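Local coordinates for nucleosome assembly protein (Plasmodium falciparum, PDB 5X7V) that probably acts as a nuclear-associated histone chaperone of the nucleosome assembly protein (NAP) family, binding histones and helping them assemble with DNA, at residues L62-L73 with P153-F161; M85-I96 with L108-F116. All blocks are in the same frame, centred on the assembly; numbering follows the deposited sequence.

Interaction 1 (L62-L73 with P153-F161)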
loop_
_atom_site.group_PDB
_atom_site.type_symbol
_atom_site.label_atom_id
_atom_site.label_comp_id
_atom_site.label_asym_id
_atom_site.label_seq_id
_atom_site.Cartn_x
_atom_site.Cartn_y
_atom_site.Cartn_z
ATOM N N LEU A 62 -5.731 7.753 -16.337
ATOM C CA LEU A 62 -5.007 7.953 -17.577
ATOM C C LEU A 62 -5.961 8.035 -18.727
ATOM O O LEU A 62 -5.551 8.260 -19.858
ATOM C CB LEU A 62 -4.006 6.827 -17.824
ATOM C CG LEU A 62 -2.917 6.635 -16.773
ATOM C CD1 LEU A 62 -1.901 5.621 -17.283
ATOM C CD2 LEU A 62 -2.280 7.956 -16.436
ATOM N N SER A 63 -7.239 7.843 -18.443
ATOM C CA SER A 63 -8.228 7.702 -19.507
ATOM C C SER A 63 -8.382 8.988 -20.326
ATOM O O SER A 63 -8.729 8.940 -21.511
ATOM C CB SER A 63 -9.568 7.300 -18.917
ATOM O OG SER A 63 -10.033 8.343 -18.077
ATOM N N ASP A 64 -8.117 10.132 -19.696
ATOM C CA ASP A 64 -8.326 11.412 -20.360
ATOM C C ASP A 64 -7.007 12.042 -20.766
ATOM O O ASP A 64 -6.706 13.183 -20.423
ATOM C CB ASP A 64 -9.145 12.360 -19.477
ATOM C CG ASP A 64 -10.647 12.339 -19.836
ATOM O OD1 ASP A 64 -11.160 11.272 -20.285
ATOM O OD2 ASP A 64 -11.313 13.396 -19.696
ATOM N N ILE A 65 -6.230 11.261 -21.510
ATOM C CA ILE A 65 -5.023 11.731 -22.184
ATOM C C ILE A 65 -5.342 12.061 -23.641
ATOM O O ILE A 65 -6.292 11.531 -24.221
ATOM C CB ILE A 65 -3.898 10.683 -22.129
ATOM C CG1 ILE A 65 -4.413 9.340 -22.649
ATOM C CG2 ILE A 65 -3.341 10.563 -20.715
ATOM C CD1 ILE A 65 -3.402 8.254 -22.599
ATOM N N VAL A 66 -4.542 12.942 -24.226
ATOM C CA VAL A 66 -4.817 13.432 -25.562
ATOM C C VAL A 66 -4.836 12.257 -26.519
ATOM O O VAL A 66 -4.148 11.277 -26.300
ATOM C CB VAL A 66 -3.772 14.480 -25.993
ATOM C CG1 VAL A 66 -3.735 15.615 -24.972
ATOM C CG2 VAL A 66 -2.410 13.853 -26.134
ATOM N N PRO A 67 -5.658 12.331 -27.571
ATOM C CA PRO A 67 -5.728 11.187 -28.482
ATOM C C PRO A 67 -4.392 10.947 -29.154
ATOM O O PRO A 67 -4.069 9.831 -29.559
ATOM C CB PRO A 67 -6.801 11.611 -29.496
ATOM C CG PRO A 67 -7.648 12.577 -28.731
ATOM C CD PRO A 67 -6.652 13.359 -27.917
ATOM N N GLU A 68 -3.610 12.010 -29.252
ATOM C CA GLU A 68 -2.336 11.946 -29.929
ATOM C C GLU A 68 -1.422 10.972 -29.216
ATOM O O GLU A 68 -0.650 10.260 -29.851
ATOM C CB GLU A 68 -1.709 13.329 -30.006
ATOM C CG GLU A 68 -2.341 14.198 -31.068
ATOM C CD GLU A 68 -3.678 14.795 -30.630
ATOM O OE1 GLU A 68 -3.708 15.517 -29.607
ATOM O OE2 GLU A 68 -4.701 14.548 -31.313
ATOM N N ASP A 69 -1.532 10.930 -27.894
ATOM C CA ASP A 69 -0.736 10.015 -27.107
ATOM C C ASP A 69 -0.788 8.600 -27.646
ATOM O O ASP A 69 0.201 7.854 -27.556
ATOM C CB ASP A 69 -1.204 10.018 -25.661
ATOM C CG ASP A 69 -0.609 11.141 -24.871
ATOM O OD1 ASP A 69 0.346 11.781 -25.368
ATOM O OD2 ASP A 69 -1.076 11.367 -23.741
ATOM N N ILE A 70 -1.939 8.251 -28.220
ATOM C CA ILE A 70 -2.228 6.881 -28.599
ATOM C C ILE A 70 -1.416 6.522 -29.809
ATOM O O ILE A 70 -1.000 5.372 -29.958
ATOM C CB ILE A 70 -3.723 6.665 -28.895
ATOM C CG1 ILE A 70 -4.570 7.059 -27.694
ATOM C CG2 ILE A 70 -4.013 5.219 -29.236
ATOM C CD1 ILE A 70 -6.028 6.820 -27.919
ATOM N N ASP A 71 -1.173 7.513 -30.661
ATOM C CA ASP A 71 -0.423 7.299 -31.908
ATOM C C ASP A 71 0.969 6.754 -31.657
ATOM O O ASP A 71 1.416 5.851 -32.354
ATOM C CB ASP A 71 -0.321 8.595 -32.727
ATOM C CG ASP A 71 -1.549 8.845 -33.580
ATOM O OD1 ASP A 71 -2.078 7.847 -34.133
ATOM O OD2 ASP A 71 -1.982 10.023 -33.688
ATOM N N ILE A 72 1.641 7.307 -30.654
ATOM C CA ILE A 72 2.952 6.823 -30.228
ATOM C C ILE A 72 2.822 5.534 -29.399
ATOM O O ILE A 72 3.439 4.521 -29.713
ATOM C CB ILE A 72 3.706 7.899 -29.402
ATOM C CG1 ILE A 72 3.929 9.181 -30.223
ATOM C CG2 ILE A 72 5.054 7.364 -28.956
ATOM C CD1 ILE A 72 2.957 10.286 -29.954
ATOM N N LEU A 73 1.976 5.572 -28.373
ATOM C CA LEU A 73 1.734 4.405 -27.525
ATOM C C LEU A 73 1.378 3.147 -28.304
ATOM O O LEU A 73 1.666 2.036 -27.850
ATOM C CB LEU A 73 0.624 4.682 -26.499
ATOM C CG LEU A 73 0.929 5.568 -25.275
ATOM C CD1 LEU A 73 -0.285 5.676 -24.361
ATOM C CD2 LEU A 73 2.139 5.104 -24.506
ATOM N N PRO A 153 -10.868 18.580 -20.526
ATOM C CA PRO A 153 -9.582 18.671 -19.819
ATOM C C PRO A 153 -8.654 17.522 -20.212
ATOM O O PRO A 153 -9.131 16.376 -20.301
ATOM C CB PRO A 153 -9.982 18.562 -18.332
ATOM C CG PRO A 153 -11.453 17.952 -18.340
ATOM C CD PRO A 153 -11.836 17.727 -19.805
ATOM N N LYS A 154 -7.372 17.799 -20.466
ATOM C CA LYS A 154 -6.419 16.719 -20.766
ATOM C C LYS A 154 -4.938 17.106 -20.677
ATOM O O LYS A 154 -4.567 18.288 -20.728
ATOM C CB LYS A 154 -6.694 16.116 -22.164
ATOM C CG LYS A 154 -8.013 15.350 -22.338
ATOM C CD LYS A 154 -8.141 14.849 -23.751
ATOM C CE LYS A 154 -9.438 14.064 -23.928
ATOM N NZ LYS A 154 -9.600 13.575 -25.341
ATOM N N TRP A 155 -4.100 16.078 -20.561
ATOM C CA TRP A 155 -2.648 16.214 -20.477
ATOM C C TRP A 155 -2.058 15.143 -21.359
ATOM O O TRP A 155 -2.801 14.286 -21.855
ATOM C CB TRP A 155 -2.169 16.029 -19.044
ATOM C CG TRP A 155 -2.502 14.646 -18.529
ATOM C CD1 TRP A 155 -3.744 14.073 -18.470
ATOM C CD2 TRP A 155 -1.589 13.668 -18.023
ATOM N NE1 TRP A 155 -3.659 12.809 -17.953
ATOM C CE2 TRP A 155 -2.346 12.532 -17.668
ATOM C CE3 TRP A 155 -0.203 13.640 -17.834
ATOM C CZ2 TRP A 155 -1.772 11.382 -17.140
ATOM C CZ3 TRP A 155 0.371 12.499 -17.297
ATOM C CH2 TRP A 155 -0.414 11.382 -16.960
ATOM N N SER A 156 -0.739 15.147 -21.532
ATOM C CA SER A 156 -0.075 14.063 -22.270
ATOM C C SER A 156 0.730 13.137 -21.352
ATOM O O SER A 156 1.587 13.587 -20.596
ATOM C CB SER A 156 0.841 14.639 -23.339
ATOM O OG SER A 156 1.577 13.631 -23.993
ATOM N N ILE A 157 0.455 11.839 -21.422
ATOM C CA ILE A 157 1.182 10.848 -20.629
ATOM C C ILE A 157 2.701 11.005 -20.722
ATOM O O ILE A 157 3.412 10.735 -19.767
ATOM C CB ILE A 157 0.802 9.415 -21.054
ATOM C CG1 ILE A 157 1.258 8.400 -20.006
ATOM C CG2 ILE A 157 1.354 9.084 -22.432
ATOM C CD1 ILE A 157 0.507 7.075 -20.066
ATOM N N PHE A 158 3.190 11.478 -21.858
ATOM C CA PHE A 158 4.608 11.645 -22.062
ATOM C C PHE A 158 5.145 12.846 -21.318
ATOM O O PHE A 158 6.353 13.053 -21.301
ATOM C CB PHE A 158 4.923 11.777 -23.536
ATOM C CG PHE A 158 4.660 10.538 -24.304
ATOM C CD1 PHE A 158 5.517 9.465 -24.199
ATOM C CD2 PHE A 158 3.558 10.438 -25.136
ATOM C CE1 PHE A 158 5.283 8.316 -24.884
ATOM C CE2 PHE A 158 3.325 9.295 -25.832
ATOM C CZ PHE A 158 4.198 8.225 -25.700
ATOM N N GLU A 159 4.262 13.626 -20.695
ATOM C CA GLU A 159 4.694 14.662 -19.753
ATOM C C GLU A 159 5.266 14.062 -18.474
ATOM O O GLU A 159 5.853 14.771 -17.654
ATOM C CB GLU A 159 3.548 15.598 -19.382
ATOM C CG GLU A 159 3.011 16.387 -20.536
ATOM C CD GLU A 159 2.107 17.490 -20.073
ATOM O OE1 GLU A 159 2.615 18.368 -19.330
ATOM O OE2 GLU A 159 0.904 17.475 -20.435
ATOM N N TRP A 160 5.067 12.757 -18.300
ATOM C CA TRP A 160 5.571 12.061 -17.137
ATOM C C TRP A 160 7.091 11.907 -17.196
ATOM O O TRP A 160 7.737 11.687 -16.172
ATOM C CB TRP A 160 4.897 10.697 -16.990
ATOM C CG TRP A 160 5.416 9.975 -15.784
ATOM C CD1 TRP A 160 5.256 10.346 -14.482
ATOM C CD2 TRP A 160 6.204 8.786 -15.767
ATOM N NE1 TRP A 160 5.892 9.462 -13.656
ATOM C CE2 TRP A 160 6.483 8.492 -14.419
ATOM C CE3 TRP A 160 6.696 7.936 -16.757
ATOM C CZ2 TRP A 160 7.244 7.389 -14.039
ATOM C CZ3 TRP A 160 7.446 6.833 -16.372
ATOM C CH2 TRP A 160 7.709 6.571 -15.028
ATOM N N PHE A 161 7.667 12.052 -18.389
ATOM C CA PHE A 161 9.115 11.948 -18.550
ATOM C C PHE A 161 9.848 13.277 -18.313
ATOM O O PHE A 161 10.572 13.780 -19.177
ATOM C CB PHE A 161 9.434 11.393 -19.924
ATOM C CG PHE A 161 8.985 9.980 -20.102
ATOM C CD1 PHE A 161 9.810 8.917 -19.706
ATOM C CD2 PHE A 161 7.726 9.699 -20.642
ATOM C CE1 PHE A 161 9.396 7.602 -19.851
ATOM C CE2 PHE A 161 7.301 8.380 -20.788
ATOM C CZ PHE A 161 8.133 7.333 -20.385
#
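D69 turns its carboxylate onto S156 and I157, using each oxygen for a different donor. OD1 takes the S156 hydroxyl on its syn lone pair (OG to OD1, 2.6 Å); S156 OG stands opposite its own backbone N (chi1 175°), which carries it there. OD2 accepts the backbone N of I157 at 2.8 Å, also on the syn side but 35° out of the carboxylate plane. Two bonds at once fix the rotation of this buried acid. F158 brings its ring edge to OD1, the ring and carboxylate planes 80° apart, and its CZ packs on I72 CG2 and L73 CD2. K154 runs fully extended along the D64-P67 backbone: its CB and CG pass D64 O (CG to O, 3.2 Å), CD and CE pass I65 O, and NZ ends beside P67 CD (3.9 Å). Lysine suits this exposed border, its methylenes packing on backbone beneath a charged tip. Between them, V66 N bonds W155 O at 3.2 Å. I65 CG2 packs obliquely against the pyrrole side of the W155 indole, 3.6 Å from NE1, and L62 CD2 meets the indole edge at CZ2. Helix 68-73 thus holds, through D69, the N-terminal end of the 3-10 segment 157-160, where E159 OE2 bonds back to S156 N, within the NAP family region.

Interaction 2 (M85-I96 with L108-F116); sequences MDNNGSYKITFI and LTLVKHVTF
L110 O receives F95 N at 2.8 Å and is approached as well by the CA-H of T94 (CA to O, 3.4 Å). F95 O answers with the same pattern, taking L110 N and the CA-H of T109. Pairs of N-H...O bonds recur at I93 with K112 and at Y91 with V114, where V114 N lies 2.8 Å from Y91 O. Six such bonds define a regular antiparallel ladder.

Alternation sorts the side chains. On one face, Y91, I93 and F95 lie beside V114, K112 and L110. The Y91 ring leaves CB between the backbone N and the carbonyl carbon (chi1 67°), a setting that lays the ring alongside V114, whose CB sits 4.1 Å above one ring face toward the rim. F95 and L110 meet through their CB atoms, 4.1 Å apart. K112 suits a buried place because its long chain carries NZ to the carbonyls of W160 and T162 and to the W160 ring.

The other face is more polar and beta-branched: T94 OG1 touches V111 CG1 at 3.6 Å, and K92 CG rests on H113 CB. M85 SD lies obliquely to the H113 ring, 4.7 Å from its centroid, while H113 ND1 is bonded to E125. G89 takes a positive phi (87°), which suits glycine in the turn leading into the strand.

Strand 76-82 flanks 91-97 on its outer side and strand 121-126 flanks 109-116, so the hairpin forms the middle of a four-stranded antiparallel sheet, with helix 172-180 packed on Y91 and I93.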
loop_
_atom_site.group_PDB
_atom_site.type_symbol
_atom_site.label_atom_id
_atom_site.label_comp_id
_atom_site.label_asym_id
_atom_site.label_seq_id
_atom_site.Cartn_x
_atom_site.Cartn_y
_atom_site.Cartn_z
ATOM N N MET A 85 14.480 -2.176 -5.815
ATOM C CA MET A 85 15.926 -2.176 -5.992
ATOM C C MET A 85 16.575 -1.729 -4.688
ATOM O O MET A 85 17.534 -2.328 -4.192
ATOM C CB MET A 85 16.323 -1.255 -7.142
ATOM C CG MET A 85 15.389 -1.336 -8.357
ATOM S SD MET A 85 15.699 0.053 -9.476
ATOM C CE MET A 85 15.528 1.421 -8.324
ATOM N N ASP A 86 16.030 -0.640 -4.158
ATOM C CA ASP A 86 16.232 -0.250 -2.778
ATOM C C ASP A 86 15.223 -0.973 -1.916
ATOM O O ASP A 86 14.225 -1.503 -2.408
ATOM C CB ASP A 86 16.076 1.254 -2.606
ATOM C CG ASP A 86 17.175 2.021 -3.299
ATOM O OD1 ASP A 86 18.207 1.387 -3.632
ATOM O OD2 ASP A 86 17.019 3.248 -3.518
ATOM N N ASN A 87 15.500 -0.991 -0.622
ATOM C CA ASN A 87 14.515 -1.365 0.375
ATOM C C ASN A 87 13.752 -0.109 0.835
ATOM O O ASN A 87 13.413 0.047 2.007
ATOM C CB ASN A 87 15.213 -2.050 1.539
ATOM C CG ASN A 87 14.491 -3.262 1.994
ATOM O OD1 ASN A 87 13.264 -3.242 2.151
ATOM N ND2 ASN A 87 15.231 -4.366 2.150
ATOM N N ASN A 88 13.482 0.779 -0.118
ATOM C CA ASN A 88 13.011 2.121 0.175
ATOM C C ASN A 88 11.913 2.547 -0.770
ATOM O O ASN A 88 11.467 3.692 -0.744
ATOM C CB ASN A 88 14.178 3.095 0.089
ATOM C CG ASN A 88 15.167 2.901 1.213
ATOM O OD1 ASN A 88 16.179 2.220 1.048
ATOM N ND2 ASN A 88 14.918 3.555 2.340
ATOM N N GLY A 89 11.488 1.609 -1.613
ATOM C CA GLY A 89 10.457 1.860 -2.598
ATOM C C GLY A 89 11.050 2.415 -3.867
ATOM O O GLY A 89 10.496 3.302 -4.461
ATOM N N SER A 90 12.194 1.908 -4.285
ATOM C CA SER A 90 12.817 2.446 -5.483
ATOM C C SER A 90 12.429 1.626 -6.704
ATOM O O SER A 90 12.211 0.417 -6.576
ATOM C CB SER A 90 14.341 2.483 -5.336
ATOM O OG SER A 90 14.762 3.499 -4.454
ATOM N N TYR A 91 12.347 2.276 -7.873
ATOM C CA TYR A 91 12.044 1.582 -9.131
ATOM C C TYR A 91 12.440 2.319 -10.421
ATOM O O TYR A 91 12.664 3.533 -10.441
ATOM C CB TYR A 91 10.566 1.279 -9.202
ATOM C CG TYR A 91 9.696 2.512 -9.315
ATOM C CD1 TYR A 91 9.389 3.279 -8.202
ATOM C CD2 TYR A 91 9.152 2.889 -10.536
ATOM C CE1 TYR A 91 8.573 4.391 -8.303
ATOM C CE2 TYR A 91 8.336 3.999 -10.644
ATOM C CZ TYR A 91 8.051 4.746 -9.522
ATOM O OH TYR A 91 7.236 5.852 -9.637
ATOM N N LYS A 92 12.479 1.550 -11.504
ATOM C CA LYS A 92 12.889 2.028 -12.814
ATOM C C LYS A 92 11.919 1.497 -13.884
ATOM O O LYS A 92 11.781 0.284 -14.068
ATOM C CB LYS A 92 14.318 1.574 -13.107
ATOM C CG LYS A 92 15.006 2.336 -14.204
ATOM C CD LYS A 92 15.850 1.422 -15.070
ATOM C CE LYS A 92 16.955 0.742 -14.287
ATOM N NZ LYS A 92 18.137 1.666 -14.053
ATOM N N ILE A 93 11.235 2.393 -14.587
ATOM C CA ILE A 93 10.323 1.955 -15.633
ATOM C C ILE A 93 10.887 2.302 -17.010
ATOM O O ILE A 93 11.420 3.389 -17.219
ATOM C CB ILE A 93 8.937 2.567 -15.464
ATOM C CG1 ILE A 93 8.298 2.098 -14.163
ATOM C CG2 ILE A 93 8.044 2.160 -16.582
ATOM C CD1 ILE A 93 6.974 2.753 -13.897
ATOM N N THR A 94 10.763 1.356 -17.937
ATOM C CA THR A 94 11.431 1.404 -19.224
ATOM C C THR A 94 10.426 1.185 -20.364
ATOM O O THR A 94 9.774 0.150 -20.445
ATOM C CB THR A 94 12.567 0.341 -19.270
ATOM O OG1 THR A 94 13.515 0.603 -18.228
ATOM C CG2 THR A 94 13.285 0.323 -20.612
ATOM N N PHE A 95 10.301 2.184 -21.234
ATOM C CA PHE A 95 9.427 2.112 -22.413
ATOM C C PHE A 95 10.256 1.826 -23.661
ATOM O O PHE A 95 11.154 2.586 -23.985
ATOM C CB PHE A 95 8.648 3.422 -22.613
ATOM C CG PHE A 95 7.602 3.689 -21.562
ATOM C CD1 PHE A 95 7.881 3.544 -20.216
ATOM C CD2 PHE A 95 6.343 4.135 -21.921
ATOM C CE1 PHE A 95 6.926 3.804 -19.275
ATOM C CE2 PHE A 95 5.383 4.394 -20.966
ATOM C CZ PHE A 95 5.676 4.224 -19.649
ATOM N N ILE A 96 9.978 0.728 -24.351
ATOM C CA ILE A 96 10.705 0.460 -25.585
ATOM C C ILE A 96 9.747 0.549 -26.770
ATOM O O ILE A 96 8.729 -0.142 -26.807
ATOM C CB ILE A 96 11.410 -0.926 -25.582
ATOM C CG1 ILE A 96 12.102 -1.185 -24.239
ATOM C CG2 ILE A 96 12.432 -0.989 -26.687
ATOM C CD1 ILE A 96 12.836 -2.469 -24.178
ATOM N N LEU A 108 14.176 5.457 -28.898
ATOM C CA LEU A 108 13.027 4.566 -28.895
ATOM C C LEU A 108 12.910 3.888 -27.556
ATOM O O LEU A 108 11.905 3.229 -27.271
ATOM C CB LEU A 108 13.135 3.529 -30.010
ATOM C CG LEU A 108 13.066 4.108 -31.416
ATOM C CD1 LEU A 108 13.262 3.023 -32.448
ATOM C CD2 LEU A 108 11.758 4.805 -31.615
ATOM N N THR A 109 13.959 4.046 -26.745
ATOM C CA THR A 109 13.965 3.573 -25.370
ATOM C C THR A 109 13.884 4.762 -24.428
ATOM O O THR A 109 14.774 5.601 -24.415
ATOM C CB THR A 109 15.224 2.746 -25.047
ATOM O OG1 THR A 109 15.274 1.587 -25.887
ATOM C CG2 THR A 109 15.225 2.304 -23.583
ATOM N N LEU A 110 12.805 4.840 -23.658
ATOM C CA LEU A 110 12.652 5.861 -22.637
ATOM C C LEU A 110 12.811 5.239 -21.251
ATOM O O LEU A 110 12.176 4.226 -20.956
ATOM C CB LEU A 110 11.287 6.515 -22.749
ATOM C CG LEU A 110 10.905 7.018 -24.122
ATOM C CD1 LEU A 110 9.489 7.513 -24.090
ATOM C CD2 LEU A 110 11.840 8.123 -24.470
ATOM N N VAL A 111 13.648 5.821 -20.400
ATOM C CA VAL A 111 13.747 5.318 -19.031
ATOM C C VAL A 111 13.451 6.411 -18.019
ATOM O O VAL A 111 13.716 7.582 -18.242
ATOM C CB VAL A 111 15.143 4.703 -18.715
ATOM C CG1 VAL A 111 15.383 3.448 -19.534
ATOM C CG2 VAL A 111 16.240 5.719 -18.967
ATOM N N LYS A 112 12.863 6.021 -16.906
ATOM C CA LYS A 112 12.790 6.905 -15.758
ATOM C C LYS A 112 13.056 6.105 -14.493
ATOM O O LYS A 112 12.330 5.167 -14.173
ATOM C CB LYS A 112 11.446 7.608 -15.682
ATOM C CG LYS A 112 11.414 8.698 -14.656
ATOM C CD LYS A 112 10.072 9.380 -14.677
ATOM C CE LYS A 112 10.074 10.541 -13.713
ATOM N NZ LYS A 112 8.888 11.405 -13.858
ATOM N N HIS A 113 14.122 6.480 -13.802
ATOM C CA HIS A 113 14.593 5.798 -12.612
ATOM C C HIS A 113 14.334 6.725 -11.422
ATOM O O HIS A 113 14.717 7.889 -11.431
ATOM C CB HIS A 113 16.076 5.432 -12.789
ATOM C CG HIS A 113 16.701 4.764 -11.608
ATOM N ND1 HIS A 113 17.997 4.292 -11.623
ATOM C CD2 HIS A 113 16.220 4.505 -10.369
ATOM C CE1 HIS A 113 18.284 3.765 -10.446
ATOM N NE2 HIS A 113 17.222 3.886 -9.665
ATOM N N VAL A 114 13.669 6.193 -10.404
ATOM C CA VAL A 114 13.156 6.987 -9.290
ATOM C C VAL A 114 13.591 6.482 -7.912
ATOM O O VAL A 114 13.588 5.270 -7.670
ATOM C CB VAL A 114 11.613 7.005 -9.346
ATOM C CG1 VAL A 114 11.032 7.703 -8.145
ATOM C CG2 VAL A 114 11.149 7.632 -10.649
ATOM N N THR A 115 13.950 7.392 -7.005
ATOM C CA THR A 115 14.115 6.997 -5.607
ATOM C C THR A 115 13.236 7.824 -4.703
ATOM O O THR A 115 12.512 8.694 -5.167
ATOM C CB THR A 115 15.567 7.132 -5.105
ATOM O OG1 THR A 115 15.968 8.504 -5.153
ATOM C CG2 THR A 115 16.504 6.289 -5.955
ATOM N N PHE A 116 13.309 7.519 -3.409
ATOM C CA PHE A 116 12.648 8.279 -2.335
ATOM C C PHE A 116 13.619 8.487 -1.163
ATOM O O PHE A 116 14.475 7.623 -0.889
ATOM C CB PHE A 116 11.375 7.564 -1.843
ATOM C CG PHE A 116 10.367 7.315 -2.922
ATOM C CD1 PHE A 116 9.331 8.204 -3.138
ATOM C CD2 PHE A 116 10.462 6.202 -3.742
ATOM C CE1 PHE A 116 8.398 7.979 -4.156
ATOM C CE2 PHE A 116 9.537 5.984 -4.764
ATOM C CZ PHE A 116 8.508 6.862 -4.966
#

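In the fold
Interaction 2 is the central hairpin of the sheet, held by a repeating backbone ladder, with a buried face and a more open one. Interaction 1 lies about 20 Å away, centre to centre, and joins irregular chain: a short helix with its leading loop and a 3-10 turn. Most of its touching residues are buried, and one carboxylate, D69, accepts two of its three hydrogen bonds, whereas the ladder relies on backbone carbonyls throughout. The two meet where segment 153-161 leaves its own contact: beside the K112 tip, the W160 ring packs on I93, and F161 on F95 and L110. Helix 172-180 touches both, through V172 and L175 at interaction 1 and through E174, I176 and R177 at interaction 2.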